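Local atomic coordinates of taurine dioxygenase (Burkholderia ambifaria, PDB entry 5VN6), a protein that probably hydroxylates taurine with molecular oxygen, as an iron-dependent dioxygenase of the TfdA family, and here holds a magnesium ion at its metal site. Residues Asn212-Pro216 against Ala217-Val221; Leu201-Asn204 against Ala205-His209; Leu140-Glu143 against Asn144-Asp147. All blocks are in the same frame, centred on the assembly; numbering follows the deposited sequence. Where two conformers were deposited one is given.

Contact 1. Residues Asn212-Pro216 against Ala217-Val221; sequences NFHTP and ARVRV
Arg218 crosses Phe213 obliquely, its CD over one face of the ring, 3.7 Å from the ring centroid and toward the rim, a CH-pi contact. The arginine chain is extended from CG to NE, and its guanidinium plane is turned 26° from the ring. That reach brings NH2 of Arg218 to the backbone O of Phe213 at 3.3 Å, above the carbonyl plane, while a water in the guanidinium plane links NH2 to the backbone O of Asn212. NH1 pairs with Asp155 in a salt bridge and with the backbone O of Gln152. His214, the centre of an inverse gamma turn in this surface loop between strand 207-210 and helix 222-225, has its CG anti to the backbone N (chi1 -163°), which brings the ring to Val219; CG2 of Val219 sits over one face, 4.1 Å from the centroid, and CG1 comes within 3.6 Å of CE1 of His214. In the backbone, Thr215 O takes two donors, Arg218 N and, at 2.9 Å, Val219 N. The chemistry implies a division of labour: Thr215 O closes the turn, while the arginine fixes its flank, CD covering the ring and the charged end joining the loop to Asp155.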
loop_
_atom_site.group_PDB
_atom_site.type_symbol
_atom_site.label_atom_id
_atom_site.label_comp_id
_atom_site.label_asym_id
_atom_site.label_seq_id
_atom_site.Cartn_x
_atom_site.Cartn_y
_atom_site.Cartn_z
ATOM N N ASN A 212 2.087 16.211 25.025
ATOM C CA ASN A 212 1.975 17.645 25.282
ATOM C C ASN A 212 0.889 18.278 24.417
ATOM O O ASN A 212 0.997 19.444 24.022
ATOM C CB ASN A 212 3.327 18.348 25.079
ATOM C CG ASN A 212 3.879 18.191 23.653
ATOM O OD1 ASN A 212 3.358 17.406 22.826
ATOM N ND2 ASN A 212 4.933 18.954 23.352
ATOM N N PHE A 213 -0.170 17.508 24.134
ATOM C CA PHE A 213 -1.292 17.972 23.327
ATOM C C PHE A 213 -2.240 18.868 24.117
ATOM O O PHE A 213 -2.756 19.857 23.582
ATOM C CB PHE A 213 -2.050 16.758 22.778
ATOM C CG PHE A 213 -3.230 17.107 21.913
ATOM C CD1 PHE A 213 -3.089 17.200 20.530
ATOM C CD2 PHE A 213 -4.484 17.353 22.487
ATOM C CE1 PHE A 213 -4.169 17.530 19.731
ATOM C CE2 PHE A 213 -5.573 17.685 21.696
ATOM C CZ PHE A 213 -5.417 17.770 20.308
ATOM N N HIS A 214 -2.508 18.522 25.378
ATOM C CA HIS A 214 -3.562 19.175 26.144
ATOM C C HIS A 214 -3.128 20.583 26.565
ATOM O O HIS A 214 -2.544 20.766 27.638
ATOM C CB HIS A 214 -3.919 18.291 27.341
ATOM C CG HIS A 214 -5.235 18.606 27.983
ATOM N ND1 HIS A 214 -5.636 19.892 28.272
ATOM C CD2 HIS A 214 -6.194 17.792 28.488
ATOM C CE1 HIS A 214 -6.810 19.861 28.882
ATOM N NE2 HIS A 214 -7.170 18.598 29.027
ATOM N N THR A 215 -3.372 21.570 25.711
ATOM C CA THR A 215 -3.051 22.974 25.921
ATOM C C THR A 215 -4.296 23.806 25.668
ATOM O O THR A 215 -5.211 23.365 24.963
ATOM C CB THR A 215 -1.932 23.445 24.972
ATOM O OG1 THR A 215 -2.407 23.388 23.619
ATOM C CG2 THR A 215 -0.674 22.574 25.113
ATOM N N PRO A 216 -4.364 25.024 26.217
ATOM C CA PRO A 216 -5.543 25.870 25.964
ATOM C C PRO A 216 -5.772 26.182 24.492
ATOM O O PRO A 216 -6.912 26.456 24.101
ATOM C CB PRO A 216 -5.235 27.148 26.757
ATOM C CG PRO A 216 -4.289 26.707 27.830
ATOM C CD PRO A 216 -3.436 25.648 27.178
ATOM N N ALA A 217 -4.726 26.145 23.664
ATOM C CA ALA A 217 -4.894 26.402 22.242
ATOM C C ALA A 217 -5.639 25.267 21.559
ATOM O O ALA A 217 -6.369 25.499 20.588
ATOM C CB ALA A 217 -3.529 26.615 21.590
ATOM N N ARG A 218 -5.501 24.044 22.067
ATOM C CA ARG A 218 -6.115 22.893 21.426
ATOM C C ARG A 218 -7.353 22.369 22.138
ATOM O O ARG A 218 -8.135 21.652 21.517
ATOM C CB ARG A 218 -5.110 21.744 21.329
ATOM C CG ARG A 218 -3.866 22.057 20.549
ATOM C CD ARG A 218 -3.017 20.810 20.448
ATOM N NE ARG A 218 -1.785 21.078 19.726
ATOM C CZ ARG A 218 -0.631 21.345 20.320
ATOM N NH1 ARG A 218 0.445 21.574 19.582
ATOM N NH2 ARG A 218 -0.553 21.355 21.653
ATOM N N VAL A 219 -7.557 22.684 23.411
ATOM C CA VAL A 219 -8.583 22.009 24.197
ATOM C C VAL A 219 -9.529 23.049 24.784
ATOM O O VAL A 219 -9.148 23.817 25.680
ATOM C CB VAL A 219 -7.973 21.129 25.296
ATOM C CG1 VAL A 219 -9.068 20.590 26.233
ATOM C CG2 VAL A 219 -7.173 19.992 24.663
ATOM N N ARG A 220 -10.777 23.040 24.309
ATOM C CA ARG A 220 -11.853 23.823 24.904
ATOM C C ARG A 220 -12.593 22.986 25.943
ATOM O O ARG A 220 -12.836 23.433 27.071
ATOM C CB ARG A 220 -12.834 24.301 23.815
ATOM C CG ARG A 220 -12.214 24.736 22.464
ATOM C CD ARG A 220 -13.241 24.630 21.289
ATOM N NE ARG A 220 -13.756 23.255 21.151
ATOM C CZ ARG A 220 -14.785 22.888 20.387
ATOM N NH1 ARG A 220 -15.445 23.791 19.662
ATOM N NH2 ARG A 220 -15.154 21.614 20.339
ATOM N N VAL A 221 -12.959 21.763 25.562
ATOM C CA VAL A 221 -13.684 20.843 26.418
ATOM C C VAL A 221 -13.008 19.479 26.313
ATOM O O VAL A 221 -12.189 19.234 25.422
ATOM C CB VAL A 221 -15.185 20.753 26.043
ATOM C CG1 VAL A 221 -15.865 22.123 26.164
ATOM C CG2 VAL A 221 -15.357 20.187 24.612
HETATM O O HOH W 1 1.836 21.641 23.057
#

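Contact 2. Residues Leu201-Asn204 against Ala205-His209; sequences LYVN and AFTTH
Asn204 bends its side chain to Phe206. CB is 2.9 Å from Ala205 N, a closeness set by the chain itself. From there chi1 of 72° places CG between the backbone N and the carbonyl carbon, which turns the amide toward the backbone NH of Phe206. CG lies 3.7 Å from Phe206 N, and OD1 completes the approach: it accepts from Phe206 N at 2.8 Å in an almost straight bond (175° at the hydrogen), with the donor well above the plane of the side-chain carbonyl. The same OD1 is 3.2 Å from CD1 of Phe206, meeting that ring obliquely. The other branch, ND2, bonds to Ser110 OG. Asn204 thus opens a type I beta turn with an Asx turn built into it: its backbone O receives Thr207 N at 2.8 Å, and the turn delivers the chain into strand 207-210. Thr207 answers from the far end, its OG1 accepting from Asn204 N at 2.9 Å and 170°, while its CG2 packs at 3.9 Å on CG1 of Val203, next to helix 228-237. The turn borders the metal site. The Asn204 side chain touches the metal ligand His106, and Phe206, set edge-to-face with Trp111, has its side chain about 7 Å from the bound magnesium ion.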
loop_
_atom_site.group_PDB
_atom_site.type_symbol
_atom_site.label_atom_id
_atom_site.label_comp_id
_atom_site.label_asym_id
_atom_site.label_seq_id
_atom_site.Cartn_x
_atom_site.Cartn_y
_atom_site.Cartn_z
ATOM N N LEU A 201 7.611 13.414 9.234
ATOM C CA LEU A 201 6.502 13.033 10.099
ATOM C C LEU A 201 6.898 11.777 10.872
ATOM O O LEU A 201 6.988 10.682 10.301
ATOM C CB LEU A 201 5.224 12.831 9.287
ATOM C CG LEU A 201 3.994 12.383 10.085
ATOM C CD1 LEU A 201 3.655 13.369 11.228
ATOM C CD2 LEU A 201 2.785 12.163 9.147
ATOM N N TYR A 202 7.124 11.938 12.179
ATOM C CA TYR A 202 7.765 10.904 12.987
ATOM C C TYR A 202 6.839 10.310 14.053
ATOM O O TYR A 202 7.160 10.306 15.248
ATOM C CB TYR A 202 9.043 11.494 13.625
ATOM C CG TYR A 202 10.003 10.427 14.069
ATOM C CD1 TYR A 202 10.356 10.295 15.403
ATOM C CD2 TYR A 202 10.546 9.527 13.143
ATOM C CE1 TYR A 202 11.219 9.305 15.819
ATOM C CE2 TYR A 202 11.395 8.524 13.552
ATOM C CZ TYR A 202 11.733 8.427 14.902
ATOM O OH TYR A 202 12.585 7.448 15.337
ATOM N N VAL A 203 5.698 9.781 13.624
ATOM C CA VAL A 203 4.865 8.896 14.431
ATOM C C VAL A 203 4.546 7.667 13.586
ATOM O O VAL A 203 4.450 7.745 12.358
ATOM C CB VAL A 203 3.573 9.590 14.922
ATOM C CG1 VAL A 203 3.924 10.697 15.941
ATOM C CG2 VAL A 203 2.757 10.166 13.715
ATOM N N ASN A 204 4.408 6.518 14.239
ATOM C CA ASN A 204 4.206 5.265 13.511
ATOM C C ASN A 204 3.469 4.283 14.423
ATOM O O ASN A 204 2.949 4.661 15.479
ATOM C CB ASN A 204 5.546 4.711 12.990
ATOM C CG ASN A 204 6.443 4.153 14.095
ATOM O OD1 ASN A 204 6.272 3.017 14.520
ATOM N ND2 ASN A 204 7.438 4.930 14.514
ATOM N N ALA A 205 3.450 3.003 14.017
ATOM C CA ALA A 205 2.688 1.986 14.740
ATOM C C ALA A 205 3.143 1.860 16.191
ATOM O O ALA A 205 2.351 1.468 17.053
ATOM C CB ALA A 205 2.794 0.629 14.031
ATOM N N PHE A 206 4.398 2.204 16.486
ATOM C CA PHE A 206 4.879 2.147 17.861
ATOM C C PHE A 206 4.367 3.289 18.725
ATOM O O PHE A 206 4.470 3.199 19.949
ATOM C CB PHE A 206 6.415 2.167 17.899
ATOM C CG PHE A 206 7.052 0.912 17.375
ATOM C CD1 PHE A 206 7.953 0.968 16.321
ATOM C CD2 PHE A 206 6.739 -0.323 17.923
ATOM C CE1 PHE A 206 8.545 -0.183 15.830
ATOM C CE2 PHE A 206 7.328 -1.475 17.438
ATOM C CZ PHE A 206 8.238 -1.405 16.386
ATOM N N THR A 207 3.833 4.358 18.130
ATOM C CA THR A 207 3.485 5.552 18.890
ATOM C C THR A 207 2.160 5.342 19.620
ATOM O O THR A 207 1.153 4.959 19.006
ATOM C CB THR A 207 3.389 6.763 17.962
ATOM O OG1 THR A 207 4.551 6.838 17.124
ATOM C CG2 THR A 207 3.251 8.030 18.764
ATOM N N THR A 208 2.150 5.599 20.931
ATOM C CA THR A 208 0.921 5.371 21.688
ATOM C C THR A 208 0.067 6.630 21.817
ATOM O O THR A 208 -1.156 6.556 21.647
ATOM C CB THR A 208 1.234 4.823 23.080
ATOM O OG1 THR A 208 2.001 5.788 23.808
ATOM C CG2 THR A 208 2.017 3.545 22.952
ATOM N N HIS A 209 0.679 7.782 22.112
ATOM C CA HIS A 209 -0.093 8.998 22.363
ATOM C C HIS A 209 0.826 10.215 22.391
ATOM O O HIS A 209 2.039 10.096 22.594
ATOM C CB HIS A 209 -0.843 8.905 23.689
ATOM C CG HIS A 209 0.063 8.860 24.880
ATOM N ND1 HIS A 209 0.897 7.791 25.130
ATOM C CD2 HIS A 209 0.279 9.751 25.878
ATOM C CE1 HIS A 209 1.583 8.021 26.240
ATOM N NE2 HIS A 209 1.225 9.203 26.714
#

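Contact 3. Residues Leu140-Glu143 against Asn144-Asp147; sequences LAYE and NLPD
Leu145 lays its side chain against the last carbonyls of the helix it has just left. Its CG is 3.3 Å from the backbone O of Ala141, and its CD1 meets CD1 of Tyr142 at 3.9 Å, the two side chains crossing at about a right angle with the methyl set obliquely to the ring. CG of Leu145 is anti to the carbonyl carbon (chi1 -69°), which keeps the branch beside the backbone N and close to the helix-end carbonyls. One residue earlier, Asn144 meets Leu140 instead: its ND2 lies 3.6 Å from CG of Leu140, and the two side chains are set at a slant to each other.

The backbone bonds behind these contacts mark how helix 138-143 runs out. Asn144 N still gives an alpha-helical bond to Leu140 O at 3.0 Å, but Leu145 N drops back to Tyr142 O, also at 3.0 Å, in a tighter three-residue step of the 3-10 type. Leu145 then takes an extended backbone conformation (psi 151°), and the chain turns through Pro146, the N-cap residue of helix 147-153.

Further out, helix 147-153 packs back on this end: Lys150 NZ bonds to the backbone O of Glu143, and Lys150 and Ile153 pack on Leu145. Tyr235 of helix 228-237 covers Leu145 and Pro146, whereas Tyr142 rests on Lys199 of strand 199-201. At the Leu140 end, Tyr245 packs on the leucine and its OH takes a weak hydrogen bond from Asn144 ND2.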
loop_
_atom_site.group_PDB
_atom_site.type_symbol
_atom_site.label_atom_id
_atom_site.label_comp_id
_atom_site.label_asym_id
_atom_site.label_seq_id
_atom_site.Cartn_x
_atom_site.Cartn_y
_atom_site.Cartn_z
ATOM N N LEU A 140 7.910 13.307 2.485
ATOM C CA LEU A 140 6.766 13.684 1.670
ATOM C C LEU A 140 5.465 13.667 2.480
ATOM O O LEU A 140 4.592 14.528 2.290
ATOM C CB LEU A 140 6.689 12.726 0.480
ATOM C CG LEU A 140 5.915 13.126 -0.747
ATOM C CD1 LEU A 140 6.444 14.500 -1.219
ATOM C CD2 LEU A 140 6.126 12.039 -1.802
ATOM N N ALA A 141 5.301 12.689 3.375
ATOM C CA ALA A 141 4.079 12.658 4.177
ATOM C C ALA A 141 3.934 13.925 5.011
ATOM O O ALA A 141 2.825 14.465 5.145
ATOM C CB ALA A 141 4.060 11.427 5.081
ATOM N N TYR A 142 5.044 14.422 5.576
ATOM C CA TYR A 142 4.990 15.693 6.292
ATOM C C TYR A 142 4.734 16.847 5.333
ATOM O O TYR A 142 3.852 17.681 5.572
ATOM C CB TYR A 142 6.297 15.967 7.049
ATOM C CG TYR A 142 6.215 17.364 7.660
ATOM C CD1 TYR A 142 5.527 17.573 8.859
ATOM C CD2 TYR A 142 6.707 18.472 6.990
ATOM C CE1 TYR A 142 5.379 18.839 9.398
ATOM C CE2 TYR A 142 6.573 19.765 7.529
ATOM C CZ TYR A 142 5.910 19.933 8.729
ATOM O OH TYR A 142 5.746 21.189 9.276
ATOM N N GLU A 143 5.532 16.925 4.259
ATOM C CA GLU A 143 5.474 18.093 3.388
ATOM C C GLU A 143 4.069 18.326 2.843
ATOM O O GLU A 143 3.646 19.477 2.694
ATOM C CB GLU A 143 6.481 17.947 2.247
ATOM C CG GLU A 143 6.457 19.086 1.234
ATOM C CD GLU A 143 6.770 20.446 1.848
ATOM O OE1 GLU A 143 6.340 21.465 1.265
ATOM O OE2 GLU A 143 7.439 20.502 2.908
ATOM N N ASN A 144 3.316 17.258 2.578
ATOM C CA ASN A 144 1.990 17.373 1.973
ATOM C C ASN A 144 0.850 17.532 2.977
ATOM O O ASN A 144 -0.296 17.708 2.553
ATOM C CB ASN A 144 1.705 16.155 1.083
ATOM C CG ASN A 144 2.616 16.095 -0.104
ATOM O OD1 ASN A 144 3.155 17.109 -0.524
ATOM N ND2 ASN A 144 2.772 14.914 -0.677
ATOM N N LEU A 145 1.116 17.466 4.277
ATOM C CA LEU A 145 0.080 17.762 5.263
ATOM C C LEU A 145 -0.542 19.126 4.993
ATOM O O LEU A 145 0.113 20.003 4.419
ATOM C CB LEU A 145 0.645 17.733 6.687
ATOM C CG LEU A 145 1.068 16.366 7.212
ATOM C CD1 LEU A 145 1.780 16.551 8.566
ATOM C CD2 LEU A 145 -0.129 15.393 7.323
ATOM N N PRO A 146 -1.810 19.326 5.347
ATOM C CA PRO A 146 -2.409 20.658 5.208
ATOM C C PRO A 146 -1.847 21.632 6.229
ATOM O O PRO A 146 -1.373 21.239 7.303
ATOM C CB PRO A 146 -3.910 20.411 5.424
ATOM C CG PRO A 146 -4.030 19.045 5.972
ATOM C CD PRO A 146 -2.814 18.274 5.592
ATOM N N ASP A 147 -1.910 22.922 5.876
ATOM C CA ASP A 147 -1.291 23.953 6.704
ATOM C C ASP A 147 -1.762 23.897 8.150
ATOM O O ASP A 147 -0.958 24.051 9.077
ATOM C CB ASP A 147 -1.572 25.345 6.125
ATOM C CG ASP A 147 -0.828 25.595 4.842
ATOM O OD1 ASP A 147 0.215 24.936 4.640
ATOM O OD2 ASP A 147 -1.275 26.454 4.047
#

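Overall arrangement
Along the chain contact 3 comes first, then contact 2, and contact 1 follows after a gap of two residues, although the centres of contacts 1 and 2 are 20 Å apart. Contacts 2 and 3 have centres 16 Å apart and touch through the backbone N of Leu201 and CB of Tyr142; contact 1 stays about 11 Å from contact 3 at the nearest atoms. Helix 228-237 lies against all three, so the helix junction, the turn beside the metal site and the surface loop share one support. Contact 2 joins the two outermost strands of the four-stranded antiparallel sheet, 199-201 and 207-210. Of the three, contact 2 alone borders the metal site.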